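Local coordinates for protein ATP:cob(I)alamin adenosyltransferase (Salmonella enterica subsp. enterica serovar Livingstone, PDB 5CX7) that binds heme through the C-terminal domain described here and, as the full-length enzyme, probably converts cob(I)alamin to adenosylcobalamin for propanediol dehydratase, at residues Y91-E94 against K100-T103; S38-H43 against T69-K74; A67-A70 against A76-E79; P34-I39 against E61-K66. One frame throughout, in Å; residues are numbered along the deposited sequence.

Contact 1: residues Y91-E94 against K100-T103; sequences YGLE and KVVT. With NA (sodium ion), chain B.
Val101 meets Leu93 and Glu94 through a single methyl, so the direct contact is apolar and light. Val101 CG2 lies 4.0 Å from Glu94 CA and 4.2 Å from Leu93 CG, with the Leu93 side chain set nearly perpendicular to that of Val101. Around this point, Val101 also leans on Trp68 and Thr69 of helix 59-72. Leu93 packs on Met73 and Val84, and on Phe104 of a second subunit.

The metal bond belongs to Glu94. Its OE2 is 2.3 Å from the sodium ion, whereas Glu94 OE1 stays 4.2 Å from the same ion, so the carboxylate binds through one oxygen. The chain reaches that position by bending at chi2 (-71°). Ser95 binds sodium as well, through its OG.

Two backbone features belong to different parts of the fold. Gly92 occupies the N-cap of helix 93-96, with a positive phi of 89°, a conformation that glycine adopts readily. Separately, on the other segment, the N-H of Val102 is bonded to Thr69 OG1, which ties 100-103 to helix 59-72.

The chemistry is thus divided by direction: Glu94 turns its backbone carbon to an apolar neighbour and its charge to the cation, which probably offsets the cost of burying a carboxylate.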
loop_
_atom_site.group_PDB
_atom_site.type_symbol
_atom_site.label_atom_id
_atom_site.label_comp_id
_atom_site.label_asym_id
_atom_site.label_seq_id
_atom_site.Cartn_x
_atom_site.Cartn_y
_atom_site.Cartn_z
ATOM N N TYR E 91 -21.445 8.783 -3.994
ATOM C CA TYR E 91 -20.643 8.338 -5.142
ATOM C C TYR E 91 -19.116 8.436 -4.836
ATOM O O TYR E 91 -18.622 9.445 -4.335
ATOM C CB TYR E 91 -20.990 9.156 -6.396
ATOM C CG TYR E 91 -20.114 8.790 -7.551
ATOM C CD1 TYR E 91 -20.283 7.614 -8.225
ATOM C CD2 TYR E 91 -19.063 9.644 -7.943
ATOM C CE1 TYR E 91 -19.452 7.227 -9.256
ATOM C CE2 TYR E 91 -18.180 9.255 -8.952
ATOM C CZ TYR E 91 -18.394 8.078 -9.626
ATOM O OH TYR E 91 -17.529 7.708 -10.610
ATOM N N GLY E 92 -18.386 7.378 -5.213
ATOM C CA GLY E 92 -16.961 7.287 -5.000
ATOM C C GLY E 92 -16.508 6.699 -3.700
ATOM O O GLY E 92 -15.320 6.516 -3.519
ATOM N N LEU E 93 -17.459 6.381 -2.778
ATOM C CA LEU E 93 -17.106 6.016 -1.412
ATOM C C LEU E 93 -16.146 4.847 -1.310
ATOM O O LEU E 93 -15.196 4.899 -0.522
ATOM C CB LEU E 93 -18.376 5.681 -0.606
ATOM C CG LEU E 93 -18.180 5.384 0.836
ATOM C CD1 LEU E 93 -17.844 6.656 1.617
ATOM C CD2 LEU E 93 -19.460 4.750 1.389
ATOM N N GLU E 94 -16.348 3.863 -2.176
ATOM C CA GLU E 94 -15.529 2.665 -2.197
ATOM C C GLU E 94 -14.052 3.001 -2.494
ATOM O O GLU E 94 -13.141 2.344 -1.960
ATOM C CB GLU E 94 -16.045 1.593 -3.119
ATOM C CG GLU E 94 -16.047 1.831 -4.625
ATOM C CD GLU E 94 -17.071 2.836 -5.145
ATOM O OE1 GLU E 94 -18.031 3.199 -4.444
ATOM O OE2 GLU E 94 -16.811 3.362 -6.253
ATOM N N LYS E 100 -12.019 -0.469 1.663
ATOM C CA LYS E 100 -12.392 -1.059 2.953
ATOM C C LYS E 100 -13.890 -1.299 3.103
ATOM O O LYS E 100 -14.294 -2.119 3.939
ATOM C CB LYS E 100 -11.925 -0.205 4.100
ATOM C CG LYS E 100 -10.406 -0.313 4.244
ATOM C CD LYS E 100 -9.956 0.206 5.573
ATOM C CE LYS E 100 -10.199 1.678 5.685
ATOM N NZ LYS E 100 -9.280 2.379 4.761
ATOM N N VAL E 101 -14.699 -0.590 2.343
ATOM C CA VAL E 101 -16.141 -0.710 2.406
ATOM C C VAL E 101 -16.648 -1.470 1.167
ATOM O O VAL E 101 -16.151 -1.260 0.060
ATOM C CB VAL E 101 -16.922 0.592 2.559
ATOM C CG1 VAL E 101 -16.582 1.223 3.917
ATOM C CG2 VAL E 101 -16.725 1.522 1.394
ATOM N N VAL E 102 -17.631 -2.365 1.395
ATOM C CA VAL E 102 -18.303 -3.080 0.336
ATOM C C VAL E 102 -19.732 -2.639 0.352
ATOM O O VAL E 102 -20.363 -2.613 1.434
ATOM C CB VAL E 102 -18.152 -4.620 0.531
ATOM C CG1 VAL E 102 -19.045 -5.360 -0.457
ATOM C CG2 VAL E 102 -16.699 -5.064 0.344
ATOM N N THR E 103 -20.270 -2.345 -0.810
ATOM C CA THR E 103 -21.551 -1.659 -0.941
ATOM C C THR E 103 -22.645 -2.474 -1.594
ATOM O O THR E 103 -23.694 -1.946 -2.014
ATOM C CB THR E 103 -21.344 -0.354 -1.716
ATOM O OG1 THR E 103 -20.705 -0.641 -2.971
ATOM C CG2 THR E 103 -20.405 0.555 -0.910
HETATM NA NA NA B . -15.196 4.710 -7.143
#

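Contact 2: residues S38-H43 against T69-K74; sequences SIVDAH and TAVAMK
Val71 is the main contributor where helix 59-72 packs on the antiparallel sheet of this HbpS-like fold, and its two methyls divide the work. CG2 points to the strand: it touches Val40 CG2 at 3.8 Å, the two valines lying alongside one another with reversed directions, and sits 3.5 Å from Asp41 O. CG1, placed anti to the backbone N (chi1 161°), reaches instead beyond the strand to the turn.

Val40 directs its side chain toward the helix, while its neighbour Ile39 turns to helix 14-31, so the two face opposite sides of the sheet.

Ala42 contributes backbone, not its methyl, which points away from the helix. The turn that presents it is an Asx turn: His43 N donates to Asp41 OD1 over 2.9 Å with a bent N-H...O angle of 136°, arriving from above the carboxylate plane. Thr45 N is a second donor to that oxygen. Just past Val71 the helix ends in a Schellman motif with Lys74 as the C-prime residue: Thr75 N bonds to Ala70 O, and Lys74 N makes a weak bond to Val71 O. The tightest approach of the contact is Val71 CG1 to Ala42 O, 3.1 Å.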
loop_
_atom_site.group_PDB
_atom_site.type_symbol
_atom_site.label_atom_id
_atom_site.label_comp_id
_atom_site.label_asym_id
_atom_site.label_seq_id
_atom_site.Cartn_x
_atom_site.Cartn_y
_atom_site.Cartn_z
ATOM N N SER E 38 -17.678 -14.064 8.310
ATOM C CA SER E 38 -16.853 -13.230 9.086
ATOM C C SER E 38 -17.695 -12.459 10.071
ATOM O O SER E 38 -18.741 -11.935 9.737
ATOM C CB SER E 38 -16.051 -12.225 8.187
ATOM O OG SER E 38 -15.403 -11.219 9.008
ATOM N N ILE E 39 -17.195 -12.370 11.276
ATOM C CA ILE E 39 -17.836 -11.597 12.355
ATOM C C ILE E 39 -16.764 -10.613 12.867
ATOM O O ILE E 39 -15.689 -11.018 13.217
ATOM C CB ILE E 39 -18.343 -12.461 13.504
ATOM C CG1 ILE E 39 -19.311 -13.540 12.968
ATOM C CG2 ILE E 39 -19.059 -11.617 14.533
ATOM C CD1 ILE E 39 -19.674 -14.606 13.962
ATOM N N VAL E 40 -17.186 -9.363 12.992
ATOM C CA VAL E 40 -16.408 -8.332 13.665
ATOM C C VAL E 40 -17.182 -7.825 14.904
ATOM O O VAL E 40 -18.386 -8.000 15.014
ATOM C CB VAL E 40 -16.026 -7.152 12.742
ATOM C CG1 VAL E 40 -15.270 -7.621 11.522
ATOM C CG2 VAL E 40 -17.246 -6.357 12.351
ATOM N N ASP E 41 -16.450 -7.323 15.877
ATOM C CA ASP E 41 -17.050 -6.739 17.054
ATOM C C ASP E 41 -17.494 -5.309 16.787
ATOM O O ASP E 41 -17.381 -4.793 15.668
ATOM C CB ASP E 41 -16.135 -6.903 18.296
ATOM C CG ASP E 41 -14.887 -6.023 18.257
ATOM O OD1 ASP E 41 -14.765 -5.103 17.431
ATOM O OD2 ASP E 41 -14.020 -6.334 19.094
ATOM N N ALA E 42 -18.035 -4.656 17.809
ATOM C CA ALA E 42 -18.531 -3.285 17.649
ATOM C C ALA E 42 -17.471 -2.274 17.275
ATOM O O ALA E 42 -17.816 -1.191 16.823
ATOM C CB ALA E 42 -19.227 -2.815 18.943
ATOM N N HIS E 43 -16.202 -2.590 17.465
ATOM C CA HIS E 43 -15.104 -1.681 17.065
ATOM C C HIS E 43 -14.524 -2.063 15.715
ATOM O O HIS E 43 -13.567 -1.478 15.257
ATOM C CB HIS E 43 -14.047 -1.718 18.185
ATOM C CG HIS E 43 -14.675 -1.686 19.539
ATOM N ND1 HIS E 43 -15.395 -0.600 19.991
ATOM C CD2 HIS E 43 -14.831 -2.658 20.470
ATOM C CE1 HIS E 43 -15.922 -0.886 21.164
ATOM N NE2 HIS E 43 -15.598 -2.128 21.477
ATOM N N THR E 69 -17.721 -3.013 7.217
ATOM C CA THR E 69 -18.554 -1.937 6.689
ATOM C C THR E 69 -19.814 -1.723 7.549
ATOM O O THR E 69 -20.228 -0.601 7.786
ATOM C CB THR E 69 -18.966 -2.268 5.244
ATOM O OG1 THR E 69 -17.815 -2.395 4.391
ATOM C CG2 THR E 69 -19.845 -1.216 4.672
ATOM N N ALA E 70 -20.476 -2.851 7.862
ATOM C CA ALA E 70 -21.683 -2.820 8.632
ATOM C C ALA E 70 -21.464 -2.029 9.909
ATOM O O ALA E 70 -22.335 -1.233 10.312
ATOM C CB ALA E 70 -22.203 -4.238 8.917
ATOM N N VAL E 71 -20.384 -2.295 10.618
ATOM C CA VAL E 71 -20.102 -1.587 11.852
ATOM C C VAL E 71 -19.628 -0.140 11.591
ATOM O O VAL E 71 -20.101 0.824 12.273
ATOM C CB VAL E 71 -19.087 -2.388 12.700
ATOM C CG1 VAL E 71 -18.333 -1.606 13.803
ATOM C CG2 VAL E 71 -19.705 -3.642 13.318
ATOM N N ALA E 72 -18.741 0.011 10.612
ATOM C CA ALA E 72 -18.105 1.317 10.311
ATOM C C ALA E 72 -19.066 2.365 9.776
ATOM O O ALA E 72 -18.827 3.557 9.908
ATOM C CB ALA E 72 -16.950 1.103 9.303
ATOM N N MET E 73 -20.162 1.918 9.134
ATOM C CA MET E 73 -21.238 2.735 8.670
ATOM C C MET E 73 -22.612 2.510 9.383
ATOM O O MET E 73 -23.578 3.155 8.977
ATOM C CB MET E 73 -21.413 2.540 7.189
ATOM C CG MET E 73 -20.062 2.840 6.552
ATOM S SD MET E 73 -20.067 3.548 4.986
ATOM C CE MET E 73 -20.971 5.053 5.261
ATOM N N LYS E 74 -22.637 1.654 10.381
ATOM C CA LYS E 74 -23.864 1.335 11.139
ATOM C C LYS E 74 -25.027 1.013 10.231
ATOM O O LYS E 74 -26.129 1.544 10.373
ATOM C CB LYS E 74 -24.223 2.471 12.112
ATOM C CG LYS E 74 -23.196 2.699 13.140
ATOM C CD LYS E 74 -23.598 3.900 14.052
ATOM C CE LYS E 74 -22.502 4.270 14.991
ATOM N NZ LYS E 74 -22.842 5.513 15.777
#

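Contact 3: residues A67-A70 against A76-E79; sequences AWTA and ATHE
Thr69 and Thr77 come together methyl to methyl because of how each first torsion is set. In Thr69 a chi1 of -61° puts CG2 opposite the backbone N and turns the hydroxyl back along the helix; in Thr77 a chi1 of 63° tucks OG1 between the backbone N and the carbonyl carbon and swings CG2 out beside the N, toward the helix.

The result is a meeting of Thr77 CG2 with Thr69 CG2 at 3.8 Å, and with Thr69 CB at 3.9 Å, one side chain running nearly perpendicular to the other. Ala70 adds its backbone, with its N 4.4 Å from Thr77 CG2. Both hydroxyls are used in other directions. Thr69 OG1 bonds with Lys65 O, one helical turn earlier. Thr77 OG1 is bonded to Phe104 O and Gly107 N, so Thr77 presents carbon to the helix and oxygen to the chain leading into strand 107-112.

Segment 76-79 carries its own bracing. Glu79 N donates to Ala76 O across 3.1 Å, and the side chain answers: Ala76 N donates to Glu79 OE1 at 3.0 Å with an angle of 158°, arriving on the anti side and tilted out of the carboxylate plane.

Taken together, this is a chain reversal: after the Schellman end of helix 59-72, residues 76-79 form a compact turn that folds back on the helix just left, before the chain runs on toward helix 93-96.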
loop_
_atom_site.group_PDB
_atom_site.type_symbol
_atom_site.label_atom_id
_atom_site.label_comp_id
_atom_site.label_asym_id
_atom_site.label_seq_id
_atom_site.Cartn_x
_atom_site.Cartn_y
_atom_site.Cartn_z
ATOM N N ALA E 67 -18.464 -7.206 6.880
ATOM C CA ALA E 67 -18.714 -7.175 8.289
ATOM C C ALA E 67 -18.228 -5.890 8.885
ATOM O O ALA E 67 -18.946 -5.215 9.682
ATOM C CB ALA E 67 -18.054 -8.345 8.961
ATOM N N TRP E 68 -17.007 -5.490 8.452
ATOM C CA TRP E 68 -16.453 -4.226 8.917
ATOM C C TRP E 68 -17.278 -3.003 8.469
ATOM O O TRP E 68 -17.527 -2.098 9.285
ATOM C CB TRP E 68 -15.011 -4.054 8.393
ATOM C CG TRP E 68 -14.362 -2.854 8.970
ATOM C CD1 TRP E 68 -13.672 -2.781 10.111
ATOM C CD2 TRP E 68 -14.266 -1.573 8.369
ATOM N NE1 TRP E 68 -13.160 -1.507 10.314
ATOM C CE2 TRP E 68 -13.497 -0.741 9.260
ATOM C CE3 TRP E 68 -14.728 -1.025 7.181
ATOM C CZ2 TRP E 68 -13.178 0.568 8.972
ATOM C CZ3 TRP E 68 -14.493 0.345 6.950
ATOM C CH2 TRP E 68 -13.686 1.088 7.810
ATOM N N THR E 69 -17.721 -3.013 7.217
ATOM C CA THR E 69 -18.554 -1.937 6.689
ATOM C C THR E 69 -19.814 -1.723 7.549
ATOM O O THR E 69 -20.228 -0.601 7.786
ATOM C CB THR E 69 -18.966 -2.268 5.244
ATOM O OG1 THR E 69 -17.815 -2.395 4.391
ATOM C CG2 THR E 69 -19.845 -1.216 4.672
ATOM N N ALA E 70 -20.476 -2.851 7.862
ATOM C CA ALA E 70 -21.683 -2.820 8.632
ATOM C C ALA E 70 -21.464 -2.029 9.909
ATOM O O ALA E 70 -22.335 -1.233 10.312
ATOM C CB ALA E 70 -22.203 -4.238 8.917
ATOM N N ALA E 76 -26.658 -2.112 7.085
ATOM C CA ALA E 76 -26.455 -3.345 6.289
ATOM C C ALA E 76 -25.801 -2.896 4.946
ATOM O O ALA E 76 -26.121 -1.786 4.413
ATOM C CB ALA E 76 -27.754 -4.044 6.022
ATOM N N THR E 77 -24.963 -3.745 4.376
ATOM C CA THR E 77 -24.249 -3.346 3.171
ATOM C C THR E 77 -25.151 -3.167 1.936
ATOM O O THR E 77 -24.865 -2.300 1.113
ATOM C CB THR E 77 -23.073 -4.233 2.861
ATOM O OG1 THR E 77 -23.524 -5.581 2.600
ATOM C CG2 THR E 77 -22.079 -4.232 3.965
ATOM N N HIS E 78 -26.298 -3.881 1.861
ATOM C CA HIS E 78 -27.224 -3.670 0.740
ATOM C C HIS E 78 -27.891 -2.298 0.782
ATOM O O HIS E 78 -28.321 -1.797 -0.252
ATOM C CB HIS E 78 -28.289 -4.802 0.639
ATOM C CG HIS E 78 -29.279 -4.798 1.754
ATOM N ND1 HIS E 78 -29.041 -5.332 2.998
ATOM C CD2 HIS E 78 -30.523 -4.253 1.814
ATOM C CE1 HIS E 78 -30.110 -5.160 3.775
ATOM N NE2 HIS E 78 -31.018 -4.492 3.081
ATOM N N GLU E 79 -27.968 -1.680 1.949
ATOM C CA GLU E 79 -28.501 -0.360 2.133
ATOM C C GLU E 79 -27.546 0.733 1.625
ATOM O O GLU E 79 -27.964 1.843 1.490
ATOM C CB GLU E 79 -28.849 -0.116 3.589
ATOM C CG GLU E 79 -29.726 -1.225 4.203
ATOM C CD GLU E 79 -30.208 -0.940 5.598
ATOM O OE1 GLU E 79 -29.313 -0.751 6.460
ATOM O OE2 GLU E 79 -31.438 -1.001 5.845
#

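Contact 4: residues P34-I39 against E61-K66; sequences PVVVSI and ELAPKK
Ser38 CB and OG lie on one side of the Pro64 pyrrolidine ring, which is puckered C-gamma exo, over its N-CA edge and with OG nearest CA. Ser38 OG is 3.2 Å from Pro64 CA and 3.7 Å from Pro64 CB, while Ser38 CB rests 3.6 Å from Pro64 N. A chi1 of 169° sets that oxygen opposite Ser38's own backbone N and so brings it to Pro64 CA. Glu61, whose side chain starts away from the strand, carries a flat carboxylate that accepts from Lys65 NZ through the anti lone pair of OE2, at 2.7 Å, in a salt bridge one turn along the helix.

The arrangement is helix-on-sheet packing in the HbpS-like fold: strand 36-39 and helix 61-66 run nearly parallel, with axes 27° apart and 7.1 Å at closest. So short a separation is consistent with serine, alanine and proline at the interface, with Val36 beside Ala63. Pro64 has no N-H to give to the turn before, and the helix is kinked there, at the residue whose CA comes nearest the strand, opposite Ser38.

Val37 points the other way and packs on Ala24 of helix 14-31. Lys66 salt-bridges Asp130, whereas Glu61 and Lys65 reach Lys100 and His96 of a third subunit.

Val36 meets the methyl of Ala63 twice: Ala63 CB touches Val36 CG1 at 3.7 Å and Val36 O at 3.4 Å.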
loop_
_atom_site.group_PDB
_atom_site.type_symbol
_atom_site.label_atom_id
_atom_site.label_comp_id
_atom_site.label_asym_id
_atom_site.label_seq_id
_atom_site.Cartn_x
_atom_site.Cartn_y
_atom_site.Cartn_z
ATOM N N PRO E 34 -20.425 -22.759 -1.115
ATOM C CA PRO E 34 -19.420 -22.495 -0.103
ATOM C C PRO E 34 -19.139 -21.015 0.103
ATOM O O PRO E 34 -18.972 -20.293 -0.870
ATOM C CB PRO E 34 -18.171 -23.198 -0.661
ATOM C CG PRO E 34 -18.356 -23.274 -2.118
ATOM C CD PRO E 34 -19.827 -23.192 -2.406
ATOM N N VAL E 35 -19.133 -20.579 1.360
ATOM C CA VAL E 35 -18.919 -19.180 1.699
ATOM C C VAL E 35 -17.790 -19.000 2.685
ATOM O O VAL E 35 -17.329 -19.942 3.332
ATOM C CB VAL E 35 -20.204 -18.475 2.210
ATOM C CG1 VAL E 35 -21.306 -18.519 1.144
ATOM C CG2 VAL E 35 -20.696 -19.076 3.536
ATOM N N VAL E 36 -17.385 -17.722 2.817
ATOM C CA VAL E 36 -16.651 -17.285 3.910
ATOM C C VAL E 36 -17.593 -16.489 4.834
ATOM O O VAL E 36 -18.384 -15.684 4.376
ATOM C CB VAL E 36 -15.450 -16.347 3.481
ATOM C CG1 VAL E 36 -14.721 -15.770 4.703
ATOM C CG2 VAL E 36 -14.487 -17.072 2.612
ATOM N N VAL E 37 -17.450 -16.733 6.134
ATOM C CA VAL E 37 -18.235 -16.095 7.221
ATOM C C VAL E 37 -17.312 -15.292 8.046
ATOM O O VAL E 37 -16.234 -15.771 8.410
ATOM C CB VAL E 37 -18.855 -17.141 8.207
ATOM C CG1 VAL E 37 -19.673 -16.483 9.282
ATOM C CG2 VAL E 37 -19.670 -18.161 7.446
ATOM N N SER E 38 -17.678 -14.064 8.310
ATOM C CA SER E 38 -16.853 -13.230 9.086
ATOM C C SER E 38 -17.695 -12.459 10.071
ATOM O O SER E 38 -18.741 -11.935 9.737
ATOM C CB SER E 38 -16.051 -12.225 8.187
ATOM O OG SER E 38 -15.403 -11.219 9.008
ATOM N N ILE E 39 -17.195 -12.370 11.276
ATOM C CA ILE E 39 -17.836 -11.597 12.355
ATOM C C ILE E 39 -16.764 -10.613 12.867
ATOM O O ILE E 39 -15.689 -11.018 13.217
ATOM C CB ILE E 39 -18.343 -12.461 13.504
ATOM C CG1 ILE E 39 -19.311 -13.540 12.968
ATOM C CG2 ILE E 39 -19.059 -11.617 14.533
ATOM C CD1 ILE E 39 -19.674 -14.606 13.962
ATOM N N GLU E 61 -11.646 -11.840 1.162
ATOM C CA GLU E 61 -11.493 -10.370 1.361
ATOM C C GLU E 61 -12.849 -9.720 1.504
ATOM O O GLU E 61 -13.033 -8.905 2.390
ATOM C CB GLU E 61 -10.693 -9.802 0.164
ATOM C CG GLU E 61 -10.458 -8.307 0.229
ATOM C CD GLU E 61 -9.359 -7.816 -0.693
ATOM O OE1 GLU E 61 -8.662 -8.643 -1.359
ATOM O OE2 GLU E 61 -9.210 -6.557 -0.824
ATOM N N LEU E 62 -13.822 -10.151 0.673
ATOM C CA LEU E 62 -15.134 -9.516 0.712
ATOM C C LEU E 62 -15.950 -9.772 1.992
ATOM O O LEU E 62 -16.586 -8.826 2.529
ATOM C CB LEU E 62 -16.026 -9.934 -0.491
ATOM C CG LEU E 62 -15.555 -9.501 -1.845
ATOM C CD1 LEU E 62 -16.370 -10.140 -2.912
ATOM C CD2 LEU E 62 -15.504 -7.976 -2.024
ATOM N N ALA E 63 -15.889 -10.973 2.541
ATOM C CA ALA E 63 -16.689 -11.227 3.779
ATOM C C ALA E 63 -16.248 -10.355 5.005
ATOM O O ALA E 63 -17.108 -9.689 5.611
ATOM C CB ALA E 63 -16.764 -12.709 4.136
ATOM N N PRO E 64 -14.921 -10.286 5.322
ATOM C CA PRO E 64 -14.547 -9.445 6.453
ATOM C C PRO E 64 -14.809 -7.991 6.167
ATOM O O PRO E 64 -15.178 -7.215 7.089
ATOM C CB PRO E 64 -13.048 -9.697 6.640
ATOM C CG PRO E 64 -12.777 -10.966 5.851
ATOM C CD PRO E 64 -13.822 -11.163 4.860
ATOM N N LYS E 65 -14.611 -7.586 4.934
ATOM C CA LYS E 65 -14.973 -6.184 4.563
ATOM C C LYS E 65 -16.437 -5.863 4.753
ATOM O O LYS E 65 -16.804 -4.752 5.173
ATOM C CB LYS E 65 -14.516 -5.852 3.136
ATOM C CG LYS E 65 -12.964 -5.734 3.086
ATOM C CD LYS E 65 -12.506 -5.437 1.700
ATOM C CE LYS E 65 -10.985 -4.999 1.788
ATOM N NZ LYS E 65 -10.524 -4.553 0.475
ATOM N N LYS E 66 -17.301 -6.765 4.325
ATOM C CA LYS E 66 -18.734 -6.538 4.591
ATOM C C LYS E 66 -19.057 -6.356 6.038
ATOM O O LYS E 66 -19.903 -5.531 6.434
ATOM C CB LYS E 66 -19.577 -7.650 3.975
ATOM C CG LYS E 66 -19.644 -7.661 2.487
ATOM C CD LYS E 66 -20.596 -8.783 1.982
ATOM C CE LYS E 66 -20.367 -9.064 0.502
ATOM N NZ LYS E 66 -21.223 -10.169 -0.002
#

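In the fold
From the N terminus, strand 36-41 opens both contact 4 and contact 2. After strand 46-51 the chain returns as helix 59-72, whose first half closes contact 4 and whose end closes contact 2; the two loops are staggered and cross, sharing Ser38 and Ile39. Contact 3 begins on the same helix, at residues shared with contact 2, and closes a short loop within the turn that follows, crossing contact 2's end. Contact 1 comes last, in series, closing the loop around helix 93-96. It still reaches back: Val102 O packs on Thr77 CG2, and the Val102 side chain on Lys65 and Lys66. Helix 59-72 thus links sheet, turn and the segment that follows sodium-binding helix 93-96.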